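Local coordinates for protein pyrrolysyl-tRNA synthetase (Desulfitobacterium hafniense, PDB 3DSQ) that probably attaches pyrrolysine to its cognate tRNA at the expense of ATP, as a homodimeric class II aminoacyl-tRNA synthetase, at residues G88-V93 against I150-I155; E78-A83 against L199-I204; L180-E185 against P249-G254; E185-R190 against G233-H238; N134-W139 against F239-W244. One frame throughout, in Å; residues are numbered along the deposited sequence.

Contact 1 (G88-V93 against I150-I155); sequences GFVQVV and IRIFEI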
# COMPACT_ATOMS: atom_id res chain seq x y z
N GLY B 88 -14.18 -10.38 13.21
CA GLY B 88 -13.62 -9.72 14.37
C GLY B 88 -12.15 -9.32 14.33
O GLY B 88 -11.64 -8.80 15.32
N PHE B 89 -11.47 -9.56 13.21
CA PHE B 89 -10.06 -9.20 13.10
C PHE B 89 -9.87 -7.70 12.96
O PHE B 89 -10.55 -7.05 12.16
CB PHE B 89 -9.41 -9.89 11.90
CG PHE B 89 -9.15 -11.35 12.10
CD1 PHE B 89 -10.16 -12.29 11.90
CD2 PHE B 89 -7.89 -11.79 12.50
CE1 PHE B 89 -9.92 -13.64 12.09
CE2 PHE B 89 -7.64 -13.15 12.69
CZ PHE B 89 -8.65 -14.07 12.48
N VAL B 90 -8.94 -7.16 13.73
CA VAL B 90 -8.65 -5.73 13.69
C VAL B 90 -7.51 -5.48 12.72
O VAL B 90 -6.41 -6.00 12.90
CB VAL B 90 -8.22 -5.21 15.07
CG1 VAL B 90 -7.70 -3.78 14.95
CG2 VAL B 90 -9.41 -5.29 16.04
N GLN B 91 -7.77 -4.67 11.70
CA GLN B 91 -6.75 -4.37 10.70
C GLN B 91 -5.83 -3.24 11.17
O GLN B 91 -6.28 -2.26 11.74
CB GLN B 91 -7.42 -3.97 9.38
CG GLN B 91 -6.45 -3.86 8.22
CD GLN B 91 -7.15 -3.60 6.91
OE1 GLN B 91 -8.36 -3.33 6.86
NE2 GLN B 91 -6.39 -3.69 5.81
N VAL B 92 -4.52 -3.41 10.96
CA VAL B 92 -3.55 -2.38 11.33
C VAL B 92 -2.67 -2.02 10.14
O VAL B 92 -2.55 -2.78 9.19
CB VAL B 92 -2.63 -2.85 12.49
CG1 VAL B 92 -3.46 -3.21 13.70
CG2 VAL B 92 -1.76 -4.04 12.04
N VAL B 93 -2.07 -0.84 10.20
CA VAL B 93 -1.18 -0.38 9.14
C VAL B 93 0.07 0.20 9.82
O VAL B 93 0.04 1.23 10.51
CB VAL B 93 -1.88 0.67 8.23
CG1 VAL B 93 -2.32 1.89 9.02
CG2 VAL B 93 -0.95 1.04 7.10
N ILE B 150 -6.51 -12.01 20.94
CA ILE B 150 -6.41 -10.77 20.18
C ILE B 150 -6.21 -11.08 18.69
O ILE B 150 -5.22 -11.70 18.31
CB ILE B 150 -5.22 -9.91 20.69
CG1 ILE B 150 -5.55 -9.34 22.07
CG2 ILE B 150 -4.90 -8.80 19.69
CD1 ILE B 150 -4.37 -8.65 22.75
N ARG B 151 -7.17 -10.65 17.87
CA ARG B 151 -7.11 -10.90 16.44
C ARG B 151 -6.67 -9.67 15.67
O ARG B 151 -7.34 -8.64 15.67
CB ARG B 151 -8.49 -11.37 15.93
CG ARG B 151 -8.85 -12.74 16.45
CD ARG B 151 -10.11 -13.30 15.81
NE ARG B 151 -10.16 -14.74 16.00
CZ ARG B 151 -11.15 -15.53 15.61
NH1 ARG B 151 -12.21 -15.02 14.99
NH2 ARG B 151 -11.08 -16.84 15.83
N ILE B 152 -5.52 -9.78 15.01
CA ILE B 152 -4.94 -8.68 14.26
C ILE B 152 -4.41 -9.10 12.88
O ILE B 152 -3.93 -10.22 12.71
CB ILE B 152 -3.79 -8.06 15.07
CG1 ILE B 152 -4.35 -7.35 16.30
CG2 ILE B 152 -2.97 -7.13 14.21
CD1 ILE B 152 -5.09 -6.08 16.01
N PHE B 153 -4.51 -8.22 11.89
CA PHE B 153 -3.98 -8.52 10.57
C PHE B 153 -3.58 -7.26 9.85
O PHE B 153 -4.02 -6.17 10.20
CB PHE B 153 -4.99 -9.29 9.71
CG PHE B 153 -6.08 -8.43 9.12
CD1 PHE B 153 -7.17 -8.05 9.88
CD2 PHE B 153 -6.02 -8.04 7.78
CE1 PHE B 153 -8.20 -7.30 9.32
CE2 PHE B 153 -7.04 -7.29 7.21
CZ PHE B 153 -8.13 -6.92 7.97
N GLU B 154 -2.70 -7.41 8.85
CA GLU B 154 -2.26 -6.30 8.03
C GLU B 154 -2.07 -6.79 6.60
O GLU B 154 -1.66 -7.92 6.36
CB GLU B 154 -0.94 -5.67 8.55
CG GLU B 154 -0.47 -4.46 7.70
CD GLU B 154 0.70 -3.66 8.31
OE1 GLU B 154 1.10 -2.63 7.71
OE2 GLU B 154 1.22 -4.06 9.37
N ILE B 155 -2.40 -5.93 5.65
CA ILE B 155 -2.25 -6.22 4.24
C ILE B 155 -1.32 -5.11 3.78
O ILE B 155 -1.66 -3.94 3.90
CB ILE B 155 -3.58 -6.07 3.47
CG1 ILE B 155 -4.60 -7.10 3.96
CG2 ILE B 155 -3.32 -6.21 1.98
CD1 ILE B 155 -5.95 -7.04 3.23
O HOH W 1 -3.63 -3.25 6.60
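Val90 lies beside Ile152 and Gln91 beside Phe153 as parallel strand neighbours. Three backbone hydrogen bonds hold them: Val90 N to Arg151 O at 2.9 Å, Phe153 N to Val90 O, and Val92 N to Phe153 O. Beyond the last of these a water takes over, accepting from Gln91 NE2 and Ile155 N and donating to Val92 O. Two CH-pi contacts accompany the ladder. Arg151 runs extended over one face of the Phe89 ring, its CD 3.8 Å from the ring centroid and its guanidinium plane only 12° from the ring; NE then goes on to a salt bridge with Glu179. Gln91, with CG anti to the backbone N (chi1 -171°), lays that CG over the Phe153 ring, 3.9 Å from the centroid, while OE1 bonds to His85. The aliphatic packing is tight where Val90 CB meets Ile152 CD1 at 3.4 Å and easier where Val92 CG2 meets Ile152 CG2 at 4.0 Å. The second subunit packs on Val90 and Val92. A short parallel strand after a helix, bordering an otherwise antiparallel sheet at the dimer interface, is the hallmark of motif 1 in class II synthetases; its neighbour 150-155 is the first motif 2 strand.

Contact 2 (E78-A83 against L199-I204); sequences EKLAKA and LEAAGI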
# COMPACT_ATOMS: atom_id res chain seq x y z
N GLU B 78 -9.59 -5.18 -0.76
CA GLU B 78 -10.78 -4.76 -0.04
C GLU B 78 -11.61 -5.98 0.35
O GLU B 78 -12.16 -6.04 1.45
CB GLU B 78 -11.63 -3.81 -0.88
CG GLU B 78 -12.77 -3.17 -0.08
CD GLU B 78 -13.76 -2.44 -0.95
OE1 GLU B 78 -13.39 -1.42 -1.57
OE2 GLU B 78 -14.93 -2.88 -1.01
N LYS B 79 -11.67 -6.95 -0.56
CA LYS B 79 -12.42 -8.19 -0.37
C LYS B 79 -11.94 -8.98 0.85
O LYS B 79 -12.74 -9.45 1.65
CB LYS B 79 -12.27 -9.06 -1.62
CG LYS B 79 -12.91 -10.46 -1.54
CD LYS B 79 -14.44 -10.42 -1.54
CE LYS B 79 -15.02 -11.83 -1.43
NZ LYS B 79 -16.51 -11.85 -1.43
N LEU B 80 -10.62 -9.12 0.97
CA LEU B 80 -10.04 -9.85 2.09
C LEU B 80 -10.22 -9.12 3.41
O LEU B 80 -10.50 -9.74 4.43
CB LEU B 80 -8.55 -10.12 1.83
CG LEU B 80 -8.19 -10.95 0.59
CD1 LEU B 80 -6.67 -11.10 0.51
CD2 LEU B 80 -8.84 -12.32 0.68
N ALA B 81 -10.05 -7.80 3.39
CA ALA B 81 -10.19 -7.00 4.60
C ALA B 81 -11.60 -7.09 5.19
O ALA B 81 -11.77 -7.35 6.38
CB ALA B 81 -9.84 -5.54 4.31
N LYS B 82 -12.61 -6.87 4.36
CA LYS B 82 -13.99 -6.95 4.82
C LYS B 82 -14.30 -8.31 5.44
O LYS B 82 -14.91 -8.40 6.50
CB LYS B 82 -14.97 -6.67 3.67
CG LYS B 82 -14.92 -5.23 3.19
CD LYS B 82 -15.92 -4.95 2.09
CE LYS B 82 -15.92 -3.48 1.72
NZ LYS B 82 -16.90 -3.18 0.64
N ALA B 83 -13.86 -9.38 4.78
CA ALA B 83 -14.10 -10.72 5.27
C ALA B 83 -13.49 -10.98 6.65
O ALA B 83 -14.04 -11.74 7.45
CB ALA B 83 -13.57 -11.74 4.27
N LEU B 199 -9.20 -17.85 1.69
CA LEU B 199 -9.33 -18.47 0.38
C LEU B 199 -10.75 -18.36 -0.16
O LEU B 199 -10.95 -18.27 -1.37
CB LEU B 199 -8.88 -19.93 0.46
CG LEU B 199 -7.39 -20.05 0.80
CD1 LEU B 199 -7.04 -21.50 1.04
CD2 LEU B 199 -6.55 -19.47 -0.32
N GLU B 200 -11.74 -18.34 0.73
CA GLU B 200 -13.12 -18.22 0.29
C GLU B 200 -13.35 -16.80 -0.22
O GLU B 200 -13.97 -16.59 -1.26
CB GLU B 200 -14.09 -18.53 1.42
CG GLU B 200 -15.55 -18.39 1.00
CD GLU B 200 -15.92 -19.29 -0.17
OE1 GLU B 200 -16.98 -19.06 -0.80
OE2 GLU B 200 -15.16 -20.24 -0.47
N ALA B 201 -12.85 -15.83 0.53
CA ALA B 201 -13.00 -14.44 0.12
C ALA B 201 -12.21 -14.19 -1.17
O ALA B 201 -12.58 -13.32 -1.96
CB ALA B 201 -12.52 -13.51 1.23
N ALA B 202 -11.14 -14.95 -1.37
CA ALA B 202 -10.30 -14.79 -2.56
C ALA B 202 -10.79 -15.58 -3.77
O ALA B 202 -10.10 -15.67 -4.79
CB ALA B 202 -8.86 -15.20 -2.25
N GLY B 203 -11.98 -16.16 -3.67
CA GLY B 203 -12.51 -16.91 -4.79
C GLY B 203 -11.70 -18.13 -5.18
O GLY B 203 -11.60 -18.48 -6.36
N ILE B 204 -11.10 -18.79 -4.20
CA ILE B 204 -10.32 -19.99 -4.45
C ILE B 204 -10.99 -21.10 -3.65
O ILE B 204 -11.05 -21.05 -2.42
CB ILE B 204 -8.85 -19.79 -4.03
CG1 ILE B 204 -8.20 -18.79 -5.00
CG2 ILE B 204 -8.12 -21.12 -4.01
CD1 ILE B 204 -6.72 -18.56 -4.77
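Ala201 meets Ala83 and Leu80 where the C-terminal turn of helix 187-201 comes up against helix 72-85, the motif 1 helix of the class II synthetase core. The 199-204 segment approaches through small residues. Ala201 carries most of the contact: its CB points into the other helix, 3.7 Å from Ala83 CB and 3.9 Å from Leu80 CD2. Its carbonyl O lies near the aliphatic part of Lys79. The 2.9 Å between Lys79 CE and Ala201 O is too short to trust, and the exact course of this exposed chain is doubtful. Next comes Ala202, the first residue to leave helical angles; its CB is 4.1 Å from Leu80 CD2, and its carbonyl accepts a bond from Arg264. Leu80 thus bears on both alanines with one methyl, and it also packs on Leu257 of the motif 3 helix. Gly203 follows with a positive phi of 63°, the C-prime residue of a Schellman motif. Its N bonds to Glu200 O at 3.2 Å. Ile204 then turns its side chain onto Leu260 and Arg264, and the motif closes with Ile204 N on Leu199 O at 2.9 Å.

Contact 3 (L180-E185 against P249-G254); sequences LGTPLE and PWVGLG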
# COMPACT_ATOMS: atom_id res chain seq x y z
N LEU B 180 -3.65 -13.93 18.84
CA LEU B 180 -2.79 -14.08 20.00
C LEU B 180 -3.67 -14.54 21.15
O LEU B 180 -4.65 -13.88 21.49
CB LEU B 180 -2.16 -12.74 20.37
CG LEU B 180 -1.38 -12.68 21.68
CD1 LEU B 180 -0.06 -13.43 21.56
CD2 LEU B 180 -1.13 -11.22 22.03
N GLY B 181 -3.33 -15.68 21.74
CA GLY B 181 -4.10 -16.20 22.85
C GLY B 181 -4.93 -17.40 22.44
O GLY B 181 -5.88 -17.78 23.13
N THR B 182 -4.58 -18.01 21.31
CA THR B 182 -5.29 -19.18 20.82
C THR B 182 -5.06 -20.35 21.77
O THR B 182 -3.94 -20.58 22.21
CB THR B 182 -4.77 -19.59 19.42
OG1 THR B 182 -4.81 -18.46 18.55
CG2 THR B 182 -5.63 -20.70 18.84
N PRO B 183 -6.13 -21.10 22.12
CA PRO B 183 -5.97 -22.25 23.02
C PRO B 183 -5.09 -23.26 22.30
O PRO B 183 -5.38 -23.61 21.15
CB PRO B 183 -7.40 -22.77 23.18
CG PRO B 183 -8.26 -21.56 22.88
CD PRO B 183 -7.54 -20.92 21.73
N LEU B 184 -4.02 -23.73 22.94
CA LEU B 184 -3.11 -24.69 22.31
C LEU B 184 -3.81 -25.76 21.47
O LEU B 184 -3.50 -25.94 20.29
CB LEU B 184 -2.26 -25.40 23.36
CG LEU B 184 -1.15 -24.62 24.07
CD1 LEU B 184 -0.50 -25.51 25.12
CD2 LEU B 184 -0.12 -24.15 23.06
N GLU B 185 -4.77 -26.44 22.08
CA GLU B 185 -5.51 -27.51 21.42
C GLU B 185 -6.31 -27.08 20.21
O GLU B 185 -6.77 -27.93 19.44
CB GLU B 185 -6.45 -28.18 22.43
CG GLU B 185 -7.60 -27.32 22.86
CD GLU B 185 -7.72 -27.22 24.36
OE1 GLU B 185 -7.83 -28.27 25.02
OE2 GLU B 185 -7.71 -26.08 24.88
N PRO B 249 0.01 -18.60 23.50
CA PRO B 249 -0.03 -19.38 22.27
C PRO B 249 -0.58 -18.46 21.19
O PRO B 249 -1.26 -17.49 21.50
CB PRO B 249 -1.00 -20.51 22.60
CG PRO B 249 -0.83 -20.68 24.07
CD PRO B 249 -0.78 -19.25 24.56
N TRP B 250 -0.28 -18.75 19.93
CA TRP B 250 -0.79 -17.92 18.84
C TRP B 250 -0.70 -18.63 17.50
O TRP B 250 -0.03 -19.65 17.37
CB TRP B 250 -0.01 -16.60 18.74
CG TRP B 250 1.49 -16.78 18.51
CD1 TRP B 250 2.47 -16.74 19.46
CD2 TRP B 250 2.15 -17.03 17.27
NE1 TRP B 250 3.70 -16.95 18.89
CE2 TRP B 250 3.53 -17.14 17.54
CE3 TRP B 250 1.70 -17.19 15.95
CZ2 TRP B 250 4.48 -17.39 16.54
CZ3 TRP B 250 2.65 -17.44 14.95
CH2 TRP B 250 4.02 -17.54 15.26
N VAL B 251 -1.38 -18.07 16.51
CA VAL B 251 -1.35 -18.61 15.17
C VAL B 251 -1.28 -17.44 14.21
O VAL B 251 -1.82 -16.37 14.49
CB VAL B 251 -2.59 -19.47 14.83
CG1 VAL B 251 -2.60 -20.73 15.70
CG2 VAL B 251 -3.86 -18.66 15.02
N GLY B 252 -0.60 -17.64 13.10
CA GLY B 252 -0.48 -16.59 12.11
C GLY B 252 -0.37 -17.23 10.75
O GLY B 252 0.30 -18.25 10.58
N LEU B 253 -1.01 -16.62 9.76
CA LEU B 253 -0.99 -17.14 8.41
C LEU B 253 -0.66 -15.98 7.48
O LEU B 253 -1.24 -14.90 7.61
CB LEU B 253 -2.36 -17.73 8.07
CG LEU B 253 -2.53 -18.60 6.82
CD1 LEU B 253 -1.64 -19.83 6.89
CD2 LEU B 253 -4.00 -19.03 6.71
N GLY B 254 0.28 -16.21 6.56
CA GLY B 254 0.65 -15.17 5.63
C GLY B 254 0.46 -15.55 4.17
O GLY B 254 0.81 -16.65 3.76
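Gly181 and Pro249 make the tight end of this contact. Gly181 N donates to Pro249 O at 2.8 Å, and Thr182 N adds a weak bond to the same oxygen at 3.4 Å, so one carbonyl serves two successive amides as the chain turns out of its strand. A side chain at Gly181 would collide with the carbonyl O of Leu180 at these backbone angles, which explains the glycine. Thr182 O closes in on the proline ring, 3.0 Å from Pro249 CB. Just inside, Leu180 and Trp250 form an antiparallel non-hydrogen-bonded pair with CA atoms 4.5 Å apart. Trp250 CG sits between the backbone N and the carbonyl carbon (chi1 59°), and the indole leads off to meet the ring of Trp139. Thr182 OG1 passes 3.7 Å from Val251 CG2, its hydrogen bond going to Glu179. The outer side is looser: exposed Leu184 reaches back across the proline at about a right angle, its CD2 3.7 Å from Pro249 CG, and also touches Pro237. The whole is the outer end of an antiparallel strand pair in the class II core, where the second strand of motif 2 runs beside the motif 3 strand.

Contact 4 (E185-R190 against G233-H238); sequences EERHQR and GAMGPH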
# COMPACT_ATOMS: atom_id res chain seq x y z
N GLU B 185 -4.77 -26.44 22.08
CA GLU B 185 -5.51 -27.51 21.42
C GLU B 185 -6.31 -27.08 20.21
O GLU B 185 -6.77 -27.93 19.44
CB GLU B 185 -6.45 -28.18 22.43
CG GLU B 185 -7.60 -27.32 22.86
CD GLU B 185 -7.72 -27.22 24.36
OE1 GLU B 185 -7.83 -28.27 25.02
OE2 GLU B 185 -7.71 -26.08 24.88
N GLU B 186 -6.49 -25.78 20.02
CA GLU B 186 -7.25 -25.29 18.87
C GLU B 186 -6.41 -24.61 17.80
O GLU B 186 -6.93 -24.17 16.77
CB GLU B 186 -8.36 -24.34 19.34
CG GLU B 186 -9.31 -24.96 20.34
CD GLU B 186 -10.42 -24.02 20.77
OE1 GLU B 186 -11.12 -24.35 21.75
OE2 GLU B 186 -10.61 -22.96 20.12
N ARG B 187 -5.10 -24.52 18.02
CA ARG B 187 -4.21 -23.87 17.06
C ARG B 187 -4.36 -24.37 15.63
O ARG B 187 -4.61 -23.58 14.71
CB ARG B 187 -2.76 -24.01 17.51
CG ARG B 187 -2.44 -23.22 18.78
CD ARG B 187 -1.00 -23.42 19.21
NE ARG B 187 -0.72 -24.82 19.53
CZ ARG B 187 0.48 -25.28 19.86
NH1 ARG B 187 1.52 -24.46 19.93
NH2 ARG B 187 0.63 -26.57 20.13
N HIS B 188 -4.21 -25.67 15.43
CA HIS B 188 -4.32 -26.26 14.10
C HIS B 188 -5.67 -25.96 13.42
O HIS B 188 -5.73 -25.78 12.20
CB HIS B 188 -4.10 -27.77 14.18
CG HIS B 188 -2.69 -28.15 14.52
ND1 HIS B 188 -1.66 -28.09 13.60
CD2 HIS B 188 -2.13 -28.57 15.68
CE1 HIS B 188 -0.53 -28.46 14.19
NE2 HIS B 188 -0.79 -28.75 15.45
N GLN B 189 -6.74 -25.89 14.21
CA GLN B 189 -8.06 -25.60 13.65
C GLN B 189 -8.22 -24.11 13.32
O GLN B 189 -8.94 -23.75 12.40
CB GLN B 189 -9.16 -26.04 14.63
CG GLN B 189 -10.58 -25.56 14.25
CD GLN B 189 -11.07 -26.09 12.90
OE1 GLN B 189 -11.38 -27.27 12.75
NE2 GLN B 189 -11.13 -25.20 11.91
N ARG B 190 -7.55 -23.24 14.08
CA ARG B 190 -7.63 -21.81 13.80
C ARG B 190 -6.96 -21.53 12.46
O ARG B 190 -7.52 -20.83 11.61
CB ARG B 190 -6.91 -20.99 14.87
CG ARG B 190 -7.78 -20.62 16.05
CD ARG B 190 -8.98 -19.79 15.63
NE ARG B 190 -9.56 -19.13 16.80
CZ ARG B 190 -9.96 -19.77 17.90
NH1 ARG B 190 -9.86 -21.09 17.97
NH2 ARG B 190 -10.44 -19.09 18.93
N GLY B 233 1.60 -20.71 7.34
CA GLY B 233 1.20 -20.34 8.68
C GLY B 233 2.18 -20.85 9.71
O GLY B 233 2.81 -21.89 9.50
N ALA B 234 2.32 -20.13 10.82
CA ALA B 234 3.24 -20.53 11.88
C ALA B 234 2.44 -20.68 13.17
O ALA B 234 1.25 -20.38 13.22
CB ALA B 234 4.36 -19.50 12.04
N MET B 235 3.11 -21.12 14.24
CA MET B 235 2.44 -21.38 15.50
C MET B 235 3.28 -21.06 16.74
O MET B 235 4.49 -21.28 16.74
CB MET B 235 2.06 -22.86 15.50
CG MET B 235 1.12 -23.34 16.57
SD MET B 235 0.84 -25.12 16.31
CE MET B 235 -0.33 -25.08 14.94
N GLY B 236 2.64 -20.55 17.78
CA GLY B 236 3.33 -20.25 19.02
C GLY B 236 2.77 -21.11 20.15
O GLY B 236 1.64 -21.59 20.06
N PRO B 237 3.53 -21.33 21.24
CA PRO B 237 4.88 -20.82 21.52
C PRO B 237 5.89 -21.19 20.44
O PRO B 237 5.97 -22.34 20.01
CB PRO B 237 5.21 -21.46 22.87
CG PRO B 237 3.86 -21.58 23.52
CD PRO B 237 3.03 -22.11 22.38
N HIS B 238 6.65 -20.19 20.02
CA HIS B 238 7.66 -20.34 18.98
C HIS B 238 9.03 -19.98 19.58
O HIS B 238 9.11 -19.36 20.63
CB HIS B 238 7.32 -19.40 17.82
CG HIS B 238 8.22 -19.52 16.63
ND1 HIS B 238 9.55 -19.14 16.67
CD2 HIS B 238 7.99 -19.97 15.38
CE1 HIS B 238 10.09 -19.35 15.48
NE2 HIS B 238 9.17 -19.85 14.68
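The first turn of helix 187-201 stands off from strand 228-236, with the CA atoms of Arg187 and Met235 7.3 Å apart, so side chains bridge the two. Met235 fills the gap. Its SD lies 3.5 Å above the guanidinium plane of Arg187, over the centre, and its CG comes 3.4 Å from Arg187 CD. A bend at chi3 (-78°) carries the terminal methyl on to His188, where Met235 CE sits over the middle of the imidazole, 3.5 Å from the centroid, a CH-pi contact. Arg187 NH1 donates to Gly236 O at 2.9 Å with an angle of 154° at the hydrogen; the oxygen lies near the guanidinium plane, although the donor stands well above the carbonyl plane. On the same group, NE bonds to Leu184 O. Pro237, reached through a cis peptide, sets its CD 3.7 Å from Arg187 NH1. An alanine at Arg187 would probably leave Gly236 O and Leu184 O without this donor and take the guanidinium off the Met235 sulfur. Two carbonyl oxygens, on NH1 and NE, probably limit the turning of the guanidinium, and their dipoles together with the polarisable sulfur would probably help to stabilise its positive charge.

Contact 5 (N134-W139 against F239-W244); sequences NLYTLW and FLDEKW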
# COMPACT_ATOMS: atom_id res chain seq x y z
N ASN B 134 6.59 -6.26 12.93
CA ASN B 134 5.68 -5.18 13.29
C ASN B 134 4.45 -5.69 14.04
O ASN B 134 3.96 -5.03 14.95
CB ASN B 134 5.25 -4.41 12.05
CG ASN B 134 6.36 -3.53 11.51
OD1 ASN B 134 7.49 -3.57 12.02
ND2 ASN B 134 6.04 -2.73 10.50
N LEU B 135 3.94 -6.86 13.64
CA LEU B 135 2.77 -7.42 14.30
C LEU B 135 3.16 -7.93 15.70
O LEU B 135 2.37 -7.91 16.63
CB LEU B 135 2.17 -8.55 13.45
CG LEU B 135 1.65 -8.16 12.05
CD1 LEU B 135 1.00 -9.36 11.38
CD2 LEU B 135 0.65 -7.02 12.16
N TYR B 136 4.41 -8.39 15.83
CA TYR B 136 4.91 -8.86 17.11
C TYR B 136 4.85 -7.68 18.08
O TYR B 136 4.41 -7.81 19.23
CB TYR B 136 6.37 -9.30 16.98
CG TYR B 136 6.59 -10.79 17.03
CD1 TYR B 136 7.41 -11.42 16.09
CD2 TYR B 136 6.02 -11.57 18.04
CE1 TYR B 136 7.67 -12.79 16.17
CE2 TYR B 136 6.28 -12.95 18.13
CZ TYR B 136 7.11 -13.54 17.19
OH TYR B 136 7.41 -14.88 17.27
N THR B 137 5.29 -6.52 17.60
CA THR B 137 5.31 -5.30 18.39
C THR B 137 3.90 -4.94 18.84
O THR B 137 3.66 -4.70 20.02
CB THR B 137 5.95 -4.15 17.57
OG1 THR B 137 7.29 -4.52 17.22
CG2 THR B 137 5.98 -2.85 18.36
N LEU B 138 2.96 -4.91 17.90
CA LEU B 138 1.57 -4.58 18.24
C LEU B 138 0.99 -5.60 19.22
O LEU B 138 0.17 -5.25 20.07
CB LEU B 138 0.71 -4.51 16.98
CG LEU B 138 0.99 -3.31 16.06
CD1 LEU B 138 -0.17 -3.11 15.10
CD2 LEU B 138 1.16 -2.06 16.91
N TRP B 139 1.39 -6.86 19.10
CA TRP B 139 0.91 -7.87 20.03
C TRP B 139 1.26 -7.46 21.44
O TRP B 139 0.40 -7.37 22.32
CB TRP B 139 1.56 -9.22 19.75
CG TRP B 139 0.92 -10.03 18.69
CD1 TRP B 139 -0.24 -9.75 18.01
CD2 TRP B 139 1.39 -11.28 18.17
NE1 TRP B 139 -0.51 -10.75 17.10
CE2 TRP B 139 0.47 -11.70 17.18
CE3 TRP B 139 2.50 -12.08 18.45
CZ2 TRP B 139 0.63 -12.89 16.47
CZ3 TRP B 139 2.66 -13.26 17.74
CH2 TRP B 139 1.73 -13.66 16.76
N PHE B 239 10.09 -20.36 18.88
CA PHE B 239 11.46 -20.10 19.31
C PHE B 239 11.76 -18.61 19.45
O PHE B 239 12.50 -18.20 20.34
CB PHE B 239 12.43 -20.74 18.32
CG PHE B 239 13.87 -20.33 18.51
CD1 PHE B 239 14.47 -20.39 19.77
CD2 PHE B 239 14.64 -19.92 17.42
CE1 PHE B 239 15.82 -20.05 19.94
CE2 PHE B 239 15.99 -19.59 17.58
CZ PHE B 239 16.58 -19.65 18.84
N LEU B 240 11.19 -17.80 18.56
CA LEU B 240 11.41 -16.36 18.59
C LEU B 240 10.61 -15.62 19.67
O LEU B 240 10.97 -14.51 20.05
CB LEU B 240 11.08 -15.74 17.22
CG LEU B 240 11.84 -16.24 16.00
CD1 LEU B 240 11.24 -15.62 14.75
CD2 LEU B 240 13.32 -15.90 16.12
N ASP B 241 9.54 -16.23 20.16
CA ASP B 241 8.69 -15.60 21.18
C ASP B 241 9.47 -14.95 22.33
O ASP B 241 9.00 -13.98 22.93
CB ASP B 241 7.70 -16.61 21.74
CG ASP B 241 6.56 -16.92 20.78
OD1 ASP B 241 6.61 -16.45 19.62
OD2 ASP B 241 5.62 -17.63 21.19
N GLU B 242 10.64 -15.51 22.64
CA GLU B 242 11.50 -15.02 23.72
C GLU B 242 12.02 -13.60 23.49
O GLU B 242 11.99 -12.77 24.39
CB GLU B 242 12.68 -15.98 23.91
CG GLU B 242 13.84 -15.45 24.76
CD GLU B 242 13.48 -15.29 26.23
OE1 GLU B 242 13.08 -16.29 26.87
OE2 GLU B 242 13.61 -14.16 26.76
N LYS B 243 12.48 -13.33 22.28
CA LYS B 243 13.02 -12.01 21.96
C LYS B 243 11.97 -10.90 21.84
O LYS B 243 12.29 -9.73 22.00
CB LYS B 243 13.85 -12.08 20.68
CG LYS B 243 15.08 -12.98 20.81
CD LYS B 243 15.88 -13.03 19.52
CE LYS B 243 17.09 -13.94 19.67
NZ LYS B 243 17.93 -13.96 18.44
N TRP B 244 10.73 -11.28 21.57
CA TRP B 244 9.66 -10.29 21.44
C TRP B 244 8.79 -10.19 22.68
O TRP B 244 7.76 -9.50 22.66
CB TRP B 244 8.78 -10.61 20.22
CG TRP B 244 9.51 -10.46 18.92
CD1 TRP B 244 10.12 -11.44 18.19
CD2 TRP B 244 9.77 -9.23 18.23
NE1 TRP B 244 10.76 -10.90 17.10
CE2 TRP B 244 10.56 -9.54 17.10
CE3 TRP B 244 9.42 -7.89 18.47
CZ2 TRP B 244 11.00 -8.56 16.20
CZ3 TRP B 244 9.87 -6.91 17.57
CH2 TRP B 244 10.65 -7.26 16.45
O HOH W 2 6.92 -7.62 20.80
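In an offset aromatic stack, Tyr136 of helix 132-142 and Trp244 of the loop joining strands 228-236 and 250-256 fasten that loop to the class II catalytic core. The Tyr136 ring lies 5° from parallel to the five-membered ring of Trp244, centroids 3.9 Å apart, and the closest atoms are Tyr136 CD1 and Trp244 CD1 at 3.4 Å. Each CB also rests over its partner's ring: Tyr136 CB lies 4.0 Å from the six-membered ring centroid of Trp244. Tyr136 OH donates to Asp241 OD1 at 2.9 Å, nearly in line with the C-O bond, the carboxylate standing 87° from the phenol ring. That oxygen takes a second bond from Trp250 NE1. A phenylalanine here would probably keep the stack but leave Asp241 OD1 short of one donor. Thr137 OG1, bonded to Pro133 O, passes 3.5 Å from Trp244 CZ3, and Trp244 NE1 bonds to Lys105 O. A water links the two backbones, donating to Trp244 O at 2.8 Å and, weakly, to Tyr136 O at 3.0 Å.

In the fold
From the N terminus, contact 2 opens first, on helix 72-85, and contact 1 opens a few residues on; contact 1 closes at strand 150-159, wholly within the span of contact 2. While both are open, contact 5 starts on helix 132-142, and it crosses both. Contact 3 opens where strand 171-180 ends and contact 4 follows at once, sharing Glu185; both cross contact 2, which closes at 199-204. Contact 4 then closes at strand 228-236, lying within both contact 5 and contact 3, which themselves cross and close in that order. Together they tie motifs 1, 2 and 3 and the packed helices to one sheet, with contacts 1, 2 and 5 also touching the second subunit.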